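Local coordinates for proteasome activator protein PA26 (Trypanosoma brucei, PDB 1YAR) that probably caps the ends of the 20S proteasome as a ring of its own subunits and opens the gate to substrates, in the manner of PA28 activators, at residues S159-E162 against D163-G167; K68-E71 against Q72-G75. All coordinates share one frame; numbering follows the deposited sequence. Where two conformers were deposited one is given.

Contact 1: S159-E162 against D163-G167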
ATOM      1  N   SER O 159      30.601-128.432  11.315  0.50 30.85           N
ATOM      2  CA  SER O 159      31.454-129.421  10.642  0.50 31.17           C
ATOM      3  C   SER O 159      32.930-129.363  11.058  0.50 31.45           C
ATOM      4  O   SER O 159      33.605-130.397  11.081  0.50 31.54           O
ATOM      5  CB  SER O 159      31.313-129.313   9.121  0.50 30.85           C
ATOM      6  OG  SER O 159      31.958-128.155   8.625  0.50 30.93           O
ATOM      7  N   THR O 160      33.418-128.163  11.383  1.00 31.45           N
ATOM      8  CA  THR O 160      34.760-127.971  11.937  1.00 31.80           C
ATOM      9  C   THR O 160      34.892-128.657  13.296  1.00 31.72           C
ATOM     10  O   THR O 160      35.841-129.405  13.529  1.00 31.77           O
ATOM     11  CB  THR O 160      35.080-126.457  12.077  1.00 32.31           C
ATOM     12  OG1 THR O 160      34.970-125.832  10.802  1.00 33.12           O
ATOM     13  CG2 THR O 160      36.548-126.231  12.466  1.00 32.59           C
ATOM     14  N   VAL O 161      33.914-128.425  14.169  1.00 31.42           N
ATOM     15  CA  VAL O 161      33.896-129.018  15.498  1.00 31.43           C
ATOM     16  C   VAL O 161      33.653-130.536  15.432  1.00 32.10           C
ATOM     17  O   VAL O 161      34.313-131.300  16.133  1.00 31.58           O
ATOM     18  CB  VAL O 161      32.908-128.267  16.434  1.00 31.50           C
ATOM     19  CG1 VAL O 161      32.732-128.975  17.783  1.00 29.48           C
ATOM     20  CG2 VAL O 161      33.393-126.827  16.646  1.00 30.91           C
ATOM     21  N   GLU O 162      32.726-130.967  14.577  1.00 33.16           N
ATOM     22  CA  GLU O 162      32.482-132.402  14.390  1.00 34.13           C
ATOM     23  C   GLU O 162      33.769-133.147  14.041  1.00 35.20           C
ATOM     24  O   GLU O 162      34.099-134.154  14.683  1.00 35.16           O
ATOM     25  CB  GLU O 162      31.401-132.637  13.337  1.00 33.59           C
ATOM     26  CG  GLU O 162      29.996-132.295  13.818  1.00 33.36           C
ATOM     27  CD  GLU O 162      28.993-132.175  12.681  1.00 32.72           C
ATOM     28  OE1 GLU O 162      29.359-132.487  11.527  1.00 32.99           O
ATOM     29  OE2 GLU O 162      27.837-131.763  12.938  1.00 33.60           O
ATOM     30  N   ASP O 163      34.504-132.632  13.054  1.00 36.70           N
ATOM     31  CA  ASP O 163      35.748-133.255  12.582  1.00 38.61           C
ATOM     32  C   ASP O 163      36.777-133.395  13.691  1.00 38.44           C
ATOM     33  O   ASP O 163      37.460-134.423  13.774  1.00 38.79           O
ATOM     34  CB  ASP O 163      36.376-132.457  11.434  1.00 39.16           C
ATOM     35  CG  ASP O 163      36.034-133.014  10.070  1.00 43.74           C
ATOM     36  OD1 ASP O 163      35.521-134.158  10.004  1.00 47.25           O
ATOM     37  OD2 ASP O 163      36.249-132.375   9.002  1.00 47.17           O
ATOM     38  N   LYS O 164      36.889-132.368  14.533  1.00 37.59           N
ATOM     39  CA  LYS O 164      37.838-132.402  15.634  1.00 37.85           C
ATOM     40  C   LYS O 164      37.422-133.401  16.699  1.00 37.61           C
ATOM     41  O   LYS O 164      38.268-134.095  17.272  1.00 37.58           O
ATOM     42  CB  LYS O 164      38.013-131.022  16.256  1.00 38.06           C
ATOM     43  CG  LYS O 164      38.879-130.078  15.450  1.00 39.76           C
ATOM     44  CD  LYS O 164      39.163-128.829  16.254  1.00 44.15           C
ATOM     45  CE  LYS O 164      39.012-127.578  15.417  1.00 45.58           C
ATOM     46  NZ  LYS O 164      38.856-126.401  16.341  1.00 48.50           N
ATOM     47  N   LEU O 165      36.122-133.473  16.957  1.00 36.82           N
ATOM     48  CA  LEU O 165      35.601-134.369  17.971  1.00 37.41           C
ATOM     49  C   LEU O 165      35.679-135.836  17.534  1.00 38.30           C
ATOM     50  O   LEU O 165      35.935-136.721  18.353  1.00 38.82           O
ATOM     51  CB  LEU O 165      34.153-134.008  18.323  1.00 36.44           C
ATOM     52  CG  LEU O 165      33.936-132.794  19.242  1.00 34.88           C
ATOM     53  CD1 LEU O 165      32.447-132.471  19.355  1.00 32.68           C
ATOM     54  CD2 LEU O 165      34.564-133.047  20.615  1.00 33.08           C
ATOM     55  N   LEU O 166      35.420-136.087  16.259  1.00 39.10           N
ATOM     56  CA  LEU O 166      35.336-137.454  15.744  1.00 40.44           C
ATOM     57  C   LEU O 166      36.725-138.016  15.420  1.00 41.65           C
ATOM     58  O   LEU O 166      36.972-139.215  15.599  1.00 42.20           O
ATOM     59  CB  LEU O 166      34.414-137.517  14.518  1.00 39.56           C
ATOM     60  CG  LEU O 166      32.930-137.176  14.729  1.00 38.97           C
ATOM     61  CD1 LEU O 166      32.214-136.930  13.413  1.00 39.56           C
ATOM     62  CD2 LEU O 166      32.202-138.231  15.564  1.00 38.84           C
ATOM     63  N   GLY O 167      37.626-137.140  14.975  1.00 43.23           N
ATOM     64  CA  GLY O 167      38.966-137.531  14.534  1.00 45.07           C
ATOM     65  C   GLY O 167      38.962-138.068  13.108  1.00 46.38           C
ATOM     66  O   GLY O 167      40.011-138.351  12.512  1.00 47.42           O
TER

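Contact 2: K68-E71 against Q72-G75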
ATOM      1  N   LYS O  68      25.567-136.871  14.317  1.00 43.29           N
ATOM      2  CA  LYS O  68      24.364-136.473  13.591  1.00 43.53           C
ATOM      3  C   LYS O  68      24.074-134.967  13.672  1.00 43.06           C
ATOM      4  O   LYS O  68      24.138-134.376  14.761  1.00 42.30           O
ATOM      5  CB  LYS O  68      23.154-137.241  14.125  1.00 44.00           C
ATOM      6  CG  LYS O  68      22.293-137.821  13.017  1.00 46.77           C
ATOM      7  CD  LYS O  68      20.827-137.433  13.158  1.00 50.08           C
ATOM      8  CE  LYS O  68      20.091-137.741  11.856  1.00 51.71           C
ATOM      9  NZ  LYS O  68      18.853-136.926  11.677  1.00 52.65           N
ATOM     10  N   SER O  69      23.730-134.364  12.527  1.00 42.74           N
ATOM     11  CA  SER O  69      23.225-132.980  12.481  1.00 42.69           C
ATOM     12  C   SER O  69      21.723-132.907  12.774  1.00 42.29           C
ATOM     13  O   SER O  69      20.925-133.597  12.131  1.00 42.60           O
ATOM     14  CB  SER O  69      23.500-132.327  11.126  1.00 42.97           C
ATOM     15  OG  SER O  69      24.876-132.336  10.818  1.00 44.42           O
ATOM     16  N   PRO O  70      21.334-132.055  13.722  1.00 41.80           N
ATOM     17  CA  PRO O  70      19.960-132.031  14.226  1.00 41.57           C
ATOM     18  C   PRO O  70      18.973-131.435  13.234  1.00 41.68           C
ATOM     19  O   PRO O  70      19.041-130.238  12.931  1.00 41.12           O
ATOM     20  CB  PRO O  70      20.052-131.151  15.476  1.00 41.51           C
ATOM     21  CG  PRO O  70      21.480-130.832  15.654  1.00 41.46           C
ATOM     22  CD  PRO O  70      22.185-131.049  14.375  1.00 41.50           C
ATOM     23  N   GLU O  71      18.061-132.271  12.746  1.00 41.50           N
ATOM     24  CA  GLU O  71      17.102-131.894  11.704  1.00 42.69           C
ATOM     25  C   GLU O  71      16.208-130.726  12.111  1.00 41.21           C
ATOM     26  O   GLU O  71      15.810-129.926  11.262  1.00 41.33           O
ATOM     27  CB  GLU O  71      16.192-133.080  11.348  1.00 42.51           C
ATOM     28  CG  GLU O  71      16.850-134.219  10.589  1.00 45.61           C
ATOM     29  CD  GLU O  71      15.968-135.471  10.554  1.00 46.60           C
ATOM     30  OE1 GLU O  71      15.026-135.528   9.715  1.00 50.52           O
ATOM     31  OE2 GLU O  71      16.212-136.400  11.376  1.00 51.56           O
ATOM     32  N   GLN O  72      15.856-130.657  13.393  1.00 40.36           N
ATOM     33  CA  GLN O  72      15.015-129.578  13.891  1.00 39.94           C
ATOM     34  C   GLN O  72      15.690-128.208  13.669  1.00 38.84           C
ATOM     35  O   GLN O  72      15.033-127.244  13.280  1.00 38.69           O
ATOM     36  CB  GLN O  72      14.691-129.772  15.371  1.00 39.83           C
ATOM     37  CG  GLN O  72      13.648-128.776  15.903  1.00 41.23           C
ATOM     38  CD  GLN O  72      13.463-128.814  17.412  1.00 41.50           C
ATOM     39  OE1 GLN O  72      14.200-129.501  18.120  1.00 45.40           O
ATOM     40  NE2 GLN O  72      12.477-128.072  17.908  1.00 42.36           N
ATOM     41  N   LEU O  73      16.996-128.139  13.905  1.00 37.38           N
ATOM     42  CA  LEU O  73      17.715-126.867  13.764  1.00 36.45           C
ATOM     43  C   LEU O  73      17.889-126.524  12.290  1.00 35.63           C
ATOM     44  O   LEU O  73      17.708-125.374  11.887  1.00 35.06           O
ATOM     45  CB  LEU O  73      19.078-126.899  14.462  1.00 35.98           C
ATOM     46  CG  LEU O  73      19.310-127.397  15.892  1.00 37.25           C
ATOM     47  CD1 LEU O  73      20.543-126.688  16.416  1.00 35.93           C
ATOM     48  CD2 LEU O  73      18.156-127.209  16.848  1.00 36.09           C
ATOM     49  N   LEU O  74      18.236-127.532  11.492  1.00 34.59           N
ATOM     50  CA  LEU O  74      18.265-127.399  10.033  1.00 34.94           C
ATOM     51  C   LEU O  74      16.931-126.856   9.492  1.00 34.22           C
ATOM     52  O   LEU O  74      16.926-125.941   8.666  1.00 33.96           O
ATOM     53  CB  LEU O  74      18.611-128.738   9.344  1.00 35.30           C
ATOM     54  CG  LEU O  74      19.853-129.507   9.807  1.00 37.43           C
ATOM     55  CD1 LEU O  74      19.908-130.913   9.197  1.00 40.16           C
ATOM     56  CD2 LEU O  74      21.131-128.716   9.501  1.00 39.57           C
ATOM     57  N   GLY O  75      15.808-127.398   9.976  1.00 33.48           N
ATOM     58  CA  GLY O  75      14.480-126.939   9.547  1.00 32.12           C
ATOM     59  C   GLY O  75      14.225-125.470   9.866  1.00 31.73           C
ATOM     60  O   GLY O  75      13.722-124.721   9.017  1.00 31.78           O
TER

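Contact 1: S159-E162 against D163-G167
V161 and L165 lie side by side one helical turn apart, pointing the same way, and meet through V161 CG1 and L165 CD1 at 3.8 Å. With CG1 anti to the backbone N (chi1 173°), V161 turns that methyl along the helix toward L165. Both side chains pack on L185 of helix 183-226, so this face of helix 150-166 belongs to the subunit's own helical bundle. A looser pair runs parallel on the exposed flank, where T160 CG2 comes within 4.1 Å of K164 CE, part of the lysine's aliphatic chain.

Four successive i to i+4 backbone bonds carry the last turns of the helix. From K164 N to T160 O (3.3 Å) onward they shorten, and L166 N reaches E162 O at 2.8 Å. L166 CG also rests 3.2 Å from E162 O, alongside the bonded carbonyl. G167 N bonds D163 O at 3.0 Å, and the glycine takes a positive phi of 81°.

The acids serve a different face. E162 OE2 bridges to R158 and hydrogen-bonds S184 of the second subunit, while OE1 takes S182 of that subunit; D163 OD1 pairs with S180, also of the second subunit. The buried E162 carboxylate is thus gripped by an arginine and two hydroxyls, which would favour its charged form and tie the helix end to the neighbouring subunit.

Contact 2: K68-E71 against Q72-G75
P70 O is gripped by two backbone N-H groups of the first turn of helix 71-99. The bond from L74 N to P70 O is 3.2 Å long and almost straight, 176° at the hydrogen, with the donor in the carbonyl plane; the one from L73 N is weak, bent to 128°. Next along the chain, E71 O takes G75 N at 2.8 Å, the shortest bond between the two segments.

L74 leans back over the same carbonyl, its CG 3.3 Å from P70 O, and sends CD1 to 3.9 Å from E71 CA. Its CG stands beside the backbone N (chi1 -51°), which folds the leucine back toward the start of the helix. P70 occupies the N-cap position: a proline here ends the loop that follows helix 64-67, and its carbonyl begins the i to i+4 bonding of the long helix.

The pyrrolidine ring crosses the L73 side chain at a slant, P70 CB lying 3.8 Å from L73 CG. Both residues also touch Y154 of helix 150-166 and D193 of helix 183-226, and L73 reaches A52 and I56 of helix 24-57, so the cap is set among three other helices. On the outer side of the loop, K68 NZ closes a salt bridge of 2.7 Å to E71 OE2, joining the loop to the first helical residue. S69 OG hydrogen-bonds S184 of the second subunit, where L187 packs on both S69 and L74.

In the fold
Contact 1 is the C-terminal end of helix 150-166 and contact 2 the N-terminal start of helix 71-99; their centres lie about 17 Å apart on the same side of the chain's centre. The two meet where E162 OE2 packs 3.7 Å from S69 OG. S184 of the second subunit hydrogen-bonds to both atoms, so one neighbouring serine links the helix end at 159-167 with the loop at 68-71. Within the chain, helix 183-226 backs both contacts, through L185 and I192 beside contact 1 and D193 and M197 beside contact 2. Together they bring two helix termini of one subunit to the interface with the next.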